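PDB 5Y0T: thermotoga maritima TmcAL from Thermotoga maritima, which belongs to the HIGH nucleotidyl transferase family of the HUP clan and holds an adenosine-5'-rp-alpha-thio-triphosphate molecule in a pocket of this model. Local coordinates for residues Phe82-Val87 / Ile176-Lys181; Pro122-Lys127 / Met148-Met153; Met266-Lys271 / Val318-Lys323. One frame throughout, in Å; residues are numbered along the deposited sequence.

Interaction 1 (Phe82-Val87 / Ile176-Lys181)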
loop_
_atom_site.group_PDB
_atom_site.type_symbol
_atom_site.label_atom_id
_atom_site.label_comp_id
_atom_site.label_asym_id
_atom_site.label_seq_id
_atom_site.Cartn_x
_atom_site.Cartn_y
_atom_site.Cartn_z
ATOM N N PHE A 82 21.451 13.104 0.111
ATOM C CA PHE A 82 21.446 13.242 -1.348
ATOM C C PHE A 82 22.870 13.509 -1.844
ATOM O O PHE A 82 23.383 12.836 -2.758
ATOM C CB PHE A 82 20.483 14.379 -1.738
ATOM C CG PHE A 82 20.469 14.720 -3.207
ATOM C CD1 PHE A 82 21.365 15.648 -3.733
ATOM C CD2 PHE A 82 19.522 14.162 -4.051
ATOM C CE1 PHE A 82 21.329 15.995 -5.083
ATOM C CE2 PHE A 82 19.489 14.501 -5.418
ATOM C CZ PHE A 82 20.394 15.422 -5.924
ATOM N N ALA A 83 23.514 14.479 -1.213
ATOM C CA ALA A 83 24.860 14.869 -1.599
ATOM C C ALA A 83 25.827 13.719 -1.386
ATOM O O ALA A 83 26.708 13.476 -2.202
ATOM C CB ALA A 83 25.312 16.098 -0.806
ATOM N N PHE A 84 25.655 13.008 -0.281
ATOM C CA PHE A 84 26.599 11.958 0.062
ATOM C C PHE A 84 26.546 10.841 -0.966
ATOM O O PHE A 84 27.581 10.352 -1.410
ATOM C CB PHE A 84 26.316 11.397 1.448
ATOM C CG PHE A 84 27.201 10.235 1.816
ATOM C CD1 PHE A 84 28.536 10.443 2.143
ATOM C CD2 PHE A 84 26.692 8.938 1.850
ATOM C CE1 PHE A 84 29.364 9.375 2.496
ATOM C CE2 PHE A 84 27.505 7.863 2.203
ATOM C CZ PHE A 84 28.840 8.081 2.529
ATOM N N GLY A 85 25.332 10.436 -1.328
ATOM C CA GLY A 85 25.153 9.428 -2.356
ATOM C C GLY A 85 25.721 9.873 -3.691
ATOM O O GLY A 85 26.409 9.122 -4.363
ATOM N N ALA A 86 25.440 11.110 -4.078
ATOM C CA ALA A 86 25.863 11.600 -5.371
ATOM C C ALA A 86 27.380 11.674 -5.515
ATOM O O ALA A 86 27.935 11.282 -6.540
ATOM C CB ALA A 86 25.239 12.981 -5.623
ATOM N N VAL A 87 28.056 12.195 -4.495
ATOM C CA VAL A 87 29.518 12.279 -4.527
ATOM C C VAL A 87 30.126 10.860 -4.467
ATOM O O VAL A 87 31.121 10.569 -5.134
ATOM C CB VAL A 87 30.045 13.179 -3.371
ATOM C CG1 VAL A 87 31.564 13.118 -3.239
ATOM C CG2 VAL A 87 29.598 14.629 -3.591
ATOM N N ILE A 176 30.824 19.041 -0.937
ATOM C CA ILE A 176 32.219 19.192 -0.589
ATOM C C ILE A 176 32.515 18.440 0.703
ATOM O O ILE A 176 33.528 17.747 0.819
ATOM C CB ILE A 176 32.594 20.692 -0.447
ATOM C CG1 ILE A 176 32.449 21.405 -1.801
ATOM C CG2 ILE A 176 34.017 20.850 0.068
ATOM C CD1 ILE A 176 32.390 22.927 -1.701
ATOM N N HIS A 177 31.621 18.573 1.673
ATOM C CA HIS A 177 31.763 17.854 2.932
ATOM C C HIS A 177 31.823 16.354 2.683
ATOM O O HIS A 177 32.683 15.674 3.238
ATOM C CB HIS A 177 30.616 18.188 3.879
ATOM C CG HIS A 177 30.733 17.534 5.221
ATOM N ND1 HIS A 177 29.656 17.368 6.062
ATOM C CD2 HIS A 177 31.798 16.997 5.863
ATOM C CE1 HIS A 177 30.050 16.758 7.166
ATOM N NE2 HIS A 177 31.348 16.524 7.073
ATOM N N SER A 178 30.924 15.845 1.837
ATOM C CA SER A 178 30.925 14.428 1.456
ATOM C C SER A 178 32.249 13.992 0.834
ATOM O O SER A 178 32.792 12.938 1.174
ATOM C CB SER A 178 29.779 14.139 0.480
ATOM O OG SER A 178 28.533 14.206 1.164
ATOM N N ALA A 179 32.777 14.802 -0.078
ATOM C CA ALA A 179 34.055 14.470 -0.700
ATOM C C ALA A 179 35.157 14.400 0.350
ATOM O O ALA A 179 36.007 13.520 0.295
ATOM C CB ALA A 179 34.409 15.488 -1.753
ATOM N N LEU A 180 35.141 15.336 1.304
ATOM C CA LEU A 180 36.121 15.314 2.393
ATOM C C LEU A 180 35.969 14.028 3.194
ATOM O O LEU A 180 36.956 13.338 3.475
ATOM C CB LEU A 180 35.961 16.539 3.312
ATOM C CG LEU A 180 36.425 17.865 2.701
ATOM C CD1 LEU A 180 36.138 19.064 3.629
ATOM C CD2 LEU A 180 37.909 17.772 2.382
ATOM N N LYS A 181 34.732 13.689 3.545
ATOM C CA LYS A 181 34.502 12.476 4.339
ATOM C C LYS A 181 35.029 11.221 3.661
ATOM O O LYS A 181 35.603 10.354 4.321
ATOM C CB LYS A 181 33.014 12.286 4.650
ATOM C CG LYS A 181 32.435 13.338 5.568
ATOM C CD LYS A 181 31.230 12.795 6.321
ATOM C CE LYS A 181 30.372 11.915 5.431
ATOM N NZ LYS A 181 29.055 11.610 6.051
#

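Interaction 2 (Pro122-Lys127 / Met148-Met153)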
loop_
_atom_site.group_PDB
_atom_site.type_symbol
_atom_site.label_atom_id
_atom_site.label_comp_id
_atom_site.label_asym_id
_atom_site.label_seq_id
_atom_site.Cartn_x
_atom_site.Cartn_y
_atom_site.Cartn_z
ATOM N N PRO A 122 35.460 21.213 14.821
ATOM C CA PRO A 122 36.172 21.765 15.982
ATOM C C PRO A 122 35.253 21.883 17.211
ATOM O O PRO A 122 34.059 22.155 17.050
ATOM C CB PRO A 122 36.632 23.145 15.492
ATOM C CG PRO A 122 35.687 23.485 14.372
ATOM C CD PRO A 122 35.360 22.181 13.712
ATOM N N ASP A 123 35.797 21.679 18.407
ATOM C CA ASP A 123 34.957 21.532 19.597
ATOM C C ASP A 123 34.127 22.781 19.878
ATOM O O ASP A 123 32.978 22.655 20.276
ATOM C CB ASP A 123 35.790 21.155 20.835
ATOM C CG ASP A 123 37.018 22.024 21.011
ATOM O OD1 ASP A 123 37.143 23.035 20.290
ATOM O OD2 ASP A 123 37.864 21.696 21.872
ATOM N N GLU A 124 34.687 23.970 19.647
ATOM C CA GLU A 124 33.919 25.211 19.806
ATOM C C GLU A 124 32.669 25.214 18.910
ATOM O O GLU A 124 31.608 25.668 19.336
ATOM C CB GLU A 124 34.775 26.445 19.491
ATOM C CG GLU A 124 36.171 26.460 20.121
ATOM C CD GLU A 124 37.276 26.145 19.101
ATOM O OE1 GLU A 124 37.270 25.030 18.512
ATOM O OE2 GLU A 124 38.146 27.022 18.886
ATOM N N TYR A 125 32.797 24.730 17.674
ATOM C CA TYR A 125 31.625 24.594 16.803
ATOM C C TYR A 125 30.626 23.598 17.384
ATOM O O TYR A 125 29.427 23.873 17.434
ATOM C CB TYR A 125 31.999 24.147 15.385
ATOM C CG TYR A 125 30.787 23.627 14.619
ATOM C CD1 TYR A 125 29.851 24.508 14.080
ATOM C CD2 TYR A 125 30.560 22.257 14.472
ATOM C CE1 TYR A 125 28.733 24.044 13.402
ATOM C CE2 TYR A 125 29.441 21.785 13.793
ATOM C CZ TYR A 125 28.536 22.687 13.261
ATOM O OH TYR A 125 27.436 22.236 12.578
ATOM N N GLN A 126 31.122 22.434 17.800
ATOM C CA GLN A 126 30.256 21.412 18.384
ATOM C C GLN A 126 29.537 21.929 19.626
ATOM O O GLN A 126 28.357 21.647 19.816
ATOM C CB GLN A 126 31.050 20.160 18.742
ATOM C CG GLN A 126 31.635 19.416 17.553
ATOM C CD GLN A 126 32.035 17.999 17.921
ATOM O OE1 GLN A 126 33.219 17.683 18.030
ATOM N NE2 GLN A 126 31.044 17.141 18.129
ATOM N N LYS A 127 30.250 22.674 20.464
ATOM C CA LYS A 127 29.645 23.271 21.664
ATOM C C LYS A 127 28.487 24.190 21.284
ATOM O O LYS A 127 27.406 24.097 21.855
ATOM C CB LYS A 127 30.669 24.061 22.482
ATOM C CG LYS A 127 31.845 23.263 23.002
ATOM C CD LYS A 127 31.421 22.052 23.814
ATOM C CE LYS A 127 32.633 21.191 24.163
ATOM N NZ LYS A 127 33.745 21.994 24.758
ATOM N N MET A 148 27.542 30.759 12.591
ATOM C CA MET A 148 27.610 32.200 12.792
ATOM C C MET A 148 28.394 32.541 14.046
ATOM O O MET A 148 29.232 33.443 14.040
ATOM C CB MET A 148 26.208 32.806 12.890
ATOM C CG MET A 148 25.444 32.799 11.585
ATOM S SD MET A 148 23.757 33.409 11.761
ATOM C CE MET A 148 23.190 33.228 10.079
ATOM N N ARG A 149 28.111 31.821 15.125
ATOM C CA ARG A 149 28.757 32.095 16.397
ATOM C C ARG A 149 30.230 31.729 16.291
ATOM O O ARG A 149 31.097 32.418 16.846
ATOM C CB ARG A 149 28.062 31.337 17.532
ATOM C CG ARG A 149 26.701 31.925 17.898
ATOM C CD ARG A 149 25.938 31.071 18.902
ATOM N NE ARG A 149 26.536 31.079 20.235
ATOM C CZ ARG A 149 26.167 30.265 21.221
ATOM N NH1 ARG A 149 25.210 29.370 21.017
ATOM N NH2 ARG A 149 26.760 30.336 22.406
ATOM N N TYR A 150 30.508 30.669 15.542
ATOM C CA TYR A 150 31.879 30.259 15.255
ATOM C C TYR A 150 32.604 31.335 14.449
ATOM O O TYR A 150 33.718 31.730 14.792
ATOM C CB TYR A 150 31.896 28.924 14.501
ATOM C CG TYR A 150 33.272 28.315 14.366
ATOM C CD1 TYR A 150 33.885 27.692 15.448
ATOM C CD2 TYR A 150 33.962 28.365 13.163
ATOM C CE1 TYR A 150 35.145 27.135 15.337
ATOM C CE2 TYR A 150 35.231 27.809 13.041
ATOM C CZ TYR A 150 35.814 27.196 14.133
ATOM O OH TYR A 150 37.069 26.648 14.029
ATOM N N PHE A 151 31.968 31.817 13.384
ATOM C CA PHE A 151 32.544 32.900 12.586
ATOM C C PHE A 151 32.880 34.125 13.430
ATOM O O PHE A 151 33.946 34.719 13.267
ATOM C CB PHE A 151 31.599 33.291 11.453
ATOM C CG PHE A 151 31.835 32.524 10.181
ATOM C CD1 PHE A 151 31.947 31.145 10.199
ATOM C CD2 PHE A 151 31.950 33.190 8.967
ATOM C CE1 PHE A 151 32.164 30.432 9.024
ATOM C CE2 PHE A 151 32.164 32.498 7.790
ATOM C CZ PHE A 151 32.271 31.111 7.815
ATOM N N SER A 152 31.970 34.494 14.328
ATOM C CA SER A 152 32.164 35.645 15.202
ATOM C C SER A 152 33.349 35.457 16.131
ATOM O O SER A 152 34.147 36.374 16.318
ATOM C CB SER A 152 30.906 35.919 16.034
ATOM O OG SER A 152 29.848 36.387 15.220
ATOM N N MET A 153 33.453 34.273 16.724
ATOM C CA MET A 153 34.556 33.963 17.628
ATOM C C MET A 153 35.904 34.088 16.906
ATOM O O MET A 153 36.910 34.473 17.506
ATOM C CB MET A 153 34.378 32.556 18.212
ATOM C CG MET A 153 35.609 31.997 18.907
ATOM S SD MET A 153 35.572 30.197 19.053
ATOM C CE MET A 153 34.539 30.002 20.507
#

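Interaction 3 (Met266-Lys271 / Val318-Lys323)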
loop_
_atom_site.group_PDB
_atom_site.type_symbol
_atom_site.label_atom_id
_atom_site.label_comp_id
_atom_site.label_asym_id
_atom_site.label_seq_id
_atom_site.Cartn_x
_atom_site.Cartn_y
_atom_site.Cartn_z
ATOM N N MET A 266 1.190 3.455 14.154
ATOM C CA MET A 266 2.326 4.290 14.524
ATOM C C MET A 266 3.608 3.478 14.610
ATOM O O MET A 266 4.691 3.983 14.278
ATOM C CB MET A 266 2.058 5.011 15.848
ATOM C CG MET A 266 1.430 6.377 15.655
ATOM S SD MET A 266 1.129 7.217 17.225
ATOM C CE MET A 266 2.807 7.487 17.789
ATOM N N ASP A 267 3.470 2.218 15.033
ATOM C CA ASP A 267 4.593 1.281 15.098
ATOM C C ASP A 267 5.314 1.182 13.760
ATOM O O ASP A 267 6.539 1.101 13.711
ATOM C CB ASP A 267 4.126 -0.116 15.525
ATOM C CG ASP A 267 3.676 -0.163 16.974
ATOM O OD1 ASP A 267 3.962 0.801 17.719
ATOM O OD2 ASP A 267 3.044 -1.168 17.371
ATOM N N PHE A 268 4.547 1.187 12.674
ATOM C CA PHE A 268 5.137 1.131 11.352
ATOM C C PHE A 268 5.966 2.381 11.081
ATOM O O PHE A 268 7.126 2.274 10.689
ATOM C CB PHE A 268 4.048 0.949 10.280
ATOM C CG PHE A 268 4.534 1.169 8.890
ATOM C CD1 PHE A 268 5.079 0.124 8.161
ATOM C CD2 PHE A 268 4.449 2.418 8.301
ATOM C CE1 PHE A 268 5.530 0.322 6.877
ATOM C CE2 PHE A 268 4.915 2.617 7.016
ATOM C CZ PHE A 268 5.450 1.577 6.306
ATOM N N PHE A 269 5.385 3.563 11.270
ATOM C CA PHE A 269 6.096 4.804 10.927
ATOM C C PHE A 269 7.351 5.014 11.782
ATOM O O PHE A 269 8.336 5.584 11.311
ATOM C CB PHE A 269 5.170 6.024 11.046
ATOM C CG PHE A 269 4.004 5.997 10.085
ATOM C CD1 PHE A 269 4.201 6.174 8.719
ATOM C CD2 PHE A 269 2.711 5.797 10.550
ATOM C CE1 PHE A 269 3.138 6.145 7.834
ATOM C CE2 PHE A 269 1.638 5.757 9.669
ATOM C CZ PHE A 269 1.843 5.935 8.316
ATOM N N GLU A 270 7.326 4.540 13.024
ATOM C CA GLU A 270 8.496 4.650 13.905
ATOM C C GLU A 270 9.742 3.955 13.330
ATOM O O GLU A 270 10.871 4.330 13.640
ATOM C CB GLU A 270 8.175 4.089 15.301
ATOM C CG GLU A 270 7.263 4.999 16.097
ATOM C CD GLU A 270 6.619 4.327 17.302
ATOM O OE1 GLU A 270 7.075 3.236 17.709
ATOM O OE2 GLU A 270 5.644 4.897 17.837
ATOM N N LYS A 271 9.540 2.959 12.480
ATOM C CA LYS A 271 10.665 2.256 11.867
ATOM C C LYS A 271 11.163 2.916 10.584
ATOM O O LYS A 271 12.210 2.534 10.046
ATOM C CB LYS A 271 10.282 0.815 11.560
ATOM C CG LYS A 271 9.861 0.000 12.773
ATOM C CD LYS A 271 9.294 -1.337 12.310
ATOM C CE LYS A 271 8.472 -2.026 13.390
ATOM N NZ LYS A 271 7.680 -3.138 12.780
ATOM N N VAL A 318 5.931 4.669 1.910
ATOM C CA VAL A 318 5.323 3.771 0.936
ATOM C C VAL A 318 6.343 2.751 0.412
ATOM O O VAL A 318 5.982 1.625 0.073
ATOM C CB VAL A 318 4.688 4.564 -0.225
ATOM C CG1 VAL A 318 5.750 5.023 -1.229
ATOM C CG2 VAL A 318 3.634 3.735 -0.914
ATOM N N PHE A 319 7.618 3.124 0.386
ATOM C CA PHE A 319 8.669 2.230 -0.094
ATOM C C PHE A 319 9.321 1.467 1.054
ATOM O O PHE A 319 10.272 0.710 0.843
ATOM C CB PHE A 319 9.716 3.026 -0.884
ATOM C CG PHE A 319 9.198 3.552 -2.199
ATOM C CD1 PHE A 319 8.381 2.756 -2.993
ATOM C CD2 PHE A 319 9.514 4.836 -2.630
ATOM C CE1 PHE A 319 7.881 3.217 -4.207
ATOM C CE2 PHE A 319 9.023 5.319 -3.842
ATOM C CZ PHE A 319 8.205 4.507 -4.636
ATOM N N GLU A 320 8.800 1.679 2.263
ATOM C CA GLU A 320 9.294 1.013 3.477
ATOM C C GLU A 320 10.791 1.196 3.637
ATOM O O GLU A 320 11.548 0.245 3.838
ATOM C CB GLU A 320 8.940 -0.476 3.463
ATOM C CG GLU A 320 7.446 -0.727 3.488
ATOM C CD GLU A 320 7.097 -2.194 3.625
ATOM O OE1 GLU A 320 7.720 -3.021 2.918
ATOM O OE2 GLU A 320 6.196 -2.513 4.436
ATOM N N VAL A 321 11.219 2.439 3.565
ATOM C CA VAL A 321 12.637 2.713 3.630
ATOM C C VAL A 321 12.959 2.898 5.109
ATOM O O VAL A 321 12.721 3.961 5.682
ATOM C CB VAL A 321 12.956 3.976 2.781
ATOM C CG1 VAL A 321 14.419 4.362 2.854
ATOM C CG2 VAL A 321 12.521 3.743 1.323
ATOM N N ASN A 322 13.554 1.880 5.725
ATOM C CA ASN A 322 13.602 1.881 7.177
ATOM C C ASN A 322 14.893 2.505 7.689
ATOM O O ASN A 322 15.812 2.771 6.910
ATOM C CB ASN A 322 13.427 0.457 7.731
ATOM C CG ASN A 322 14.503 -0.502 7.252
ATOM O OD1 ASN A 322 15.642 -0.459 7.716
ATOM N ND2 ASN A 322 14.140 -1.388 6.331
ATOM N N LYS A 323 14.974 2.682 9.004
ATOM C CA LYS A 323 16.052 3.456 9.612
ATOM C C LYS A 323 17.403 2.764 9.496
ATOM O O LYS A 323 18.421 3.414 9.231
ATOM C CB LYS A 323 15.724 3.757 11.077
ATOM C CG LYS A 323 14.559 4.739 11.226
ATOM C CD LYS A 323 14.226 5.065 12.695
ATOM C CE LYS A 323 13.371 6.338 12.792
ATOM N NZ LYS A 323 12.632 6.463 14.088
#

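Interaction 1 (Phe82-Val87 / Ile176-Lys181)
Ser178 sits at the centre of this buried helix-helix contact. Its bond from CA to CB points at helix 79-92, and CB comes to rest 4.0 Å from CB of Val87, near the backbone of Phe84 as well. From there OG swings anti to the carbonyl carbon (chi1 -71°), beside its own backbone N, and meets the other helix close to its backbone: OG of Ser178 lies 3.2 Å from CA of Phe84. The nearby N of Phe84 is badly angled for a bond. OG is instead hydrogen-bonded within its own helix, to the carbonyl O of Glu174, so the hydroxyl can be pressed against a neighbouring backbone with its polarity already served. The axes of the segments 82-87 and 176-181 come within 8.5 Å, crossing at -55°, which is consistent with a small residue between them.

Two larger side chains stand on either side of the serine. Phe84 holds CG anti to its backbone N, which brings the ring round so that Ser178 OG lies at its edge, 3.9 Å from CD1 and in the ring plane. Beyond it the side chains of Lys181, kinked at chi3 (-39°), and Phe84 cross at about a right angle, with CE of Lys181 4.0 Å from CE1 of Phe84; this lysine is at the exposed border. On the other flank CG1 of Val87, anti to its own N, packs on Ala179, 4.0 Å from the alanine CB.

Both helices lie in the HUP-clan family region, and the side chain of Ala83 is about 11 Å from the bound adenosine-5'-rp-alpha-thio-triphosphate. Behind the contact, Ile176 and Ala179 reach Phe188 of strand 187-192 in the central sheet, while Ile176, His177 and Leu180 lean on helix 108-120.

Interaction 2 (Pro122-Lys127 / Met148-Met153)
Pro122 opens one arm of a roughly antiparallel helical hairpin: it occupies the N-cap position of helix 123-134, which packs against helix 139-153. The segments 123-127 and 148-153 make an angle of 138° between their chain directions, their axes 9.4 Å apart. The CB of Pro122 points toward the partner helix, and the proline crosses the Tyr150 side chain at about a right angle. Its CG touches the phenol end, 3.7 Å from CZ of Tyr150, and also meets the hydroxyl oxygen.

Asp123 turns its CB away from the other helix, and its OD1 takes a weak bond from the backbone N of Glu124, 2.7 Å long but bent to 124° at the hydrogen. Glu124 faces the partner. Its CB sits at the edge of the Tyr150 ring, near the ring plane. With CG anti to the carbonyl carbon, CB and CG both lie against SD and CE of Met153, so it is mainly the aliphatic part of the glutamate that makes the packing; the bend at chi2 turns the carboxylate.

Tyr125, one residue on, contributes CB, 4.0 Å from CD1 of Tyr150, while its ring leads off to Arg143, Ala146 and Leu147 earlier on helix 139-153. Tyr150 is thus the central piece: with CG anti to its N, its ring reaches Pro122, Glu124 and Tyr125, and Ile117 of helix 108-120 adds to the packing.

At the outer border Met153 extends from its backbone and bends at chi3 (-82°), placing its CE methyl 3.7 Å from Glu124 CB.

Interaction 3 (Met266-Lys271 / Val318-Lys323)
A surface contact, polar at one end and with a Phe-carboxylate edge contact at the other, joins the segment 266-271, on the short helix 266-270, to the linker between helices 307-318 and 323-332. Lys323 carries the polar end with two bonds. Its backbone N donates to the carbonyl O of Lys271 at 3.0 Å, in the carbonyl plane but bent to 138° at the hydrogen. Its side chain, extended beyond CG, runs past that carbonyl until NZ reaches Glu270 O at 2.8 Å, again in the carbonyl plane. A weak bond to Phe275 O gives the ammonium a further partner. Lys271 O also meets Asn322 CA at 3.3 Å in a CA-H...O contact, so this oxygen meets two successive residues of the linker, bonded by the N-H of Lys323 and touched by Asn322 CA.

The linker has a defined helix end and start. Glu320, with positive phi (53°), closes helix 307-318 in a Schellman motif, and Asn322 is the N-cap of helix 323-332, its OD1 bonded to Phe325 N.

At the other end the Phe268 ring, its CG anti to the backbone N, points its rim at Glu320. The carboxylate atom OE2 of Glu320 lies at the ring edge, 3.8 Å from CE1 of Phe268, with ring and carboxylate planes 31° apart; the same OE2 makes a long, weak ion pair with Lys264 NZ.

How the interactions relate
Following the chain from the N terminus, interaction 1 opens first, on helix 79-92, and does not close until helix 167-182. The smaller loop of interaction 2, from 122-127 to 148-153, lies wholly within that span, and helix 139-153 is followed directly by the helix that completes interaction 1. The two centres are about 22 Å apart: one joins helices beside the central sheet, the other a helix pair farther out. Interaction 3 comes later in series, bringing 318-323 back to 266-271 after a mostly helical excursion. Its centre lies about 25 Å from that of interaction 1 and about 35 Å from that of interaction 2, and none of the three touch.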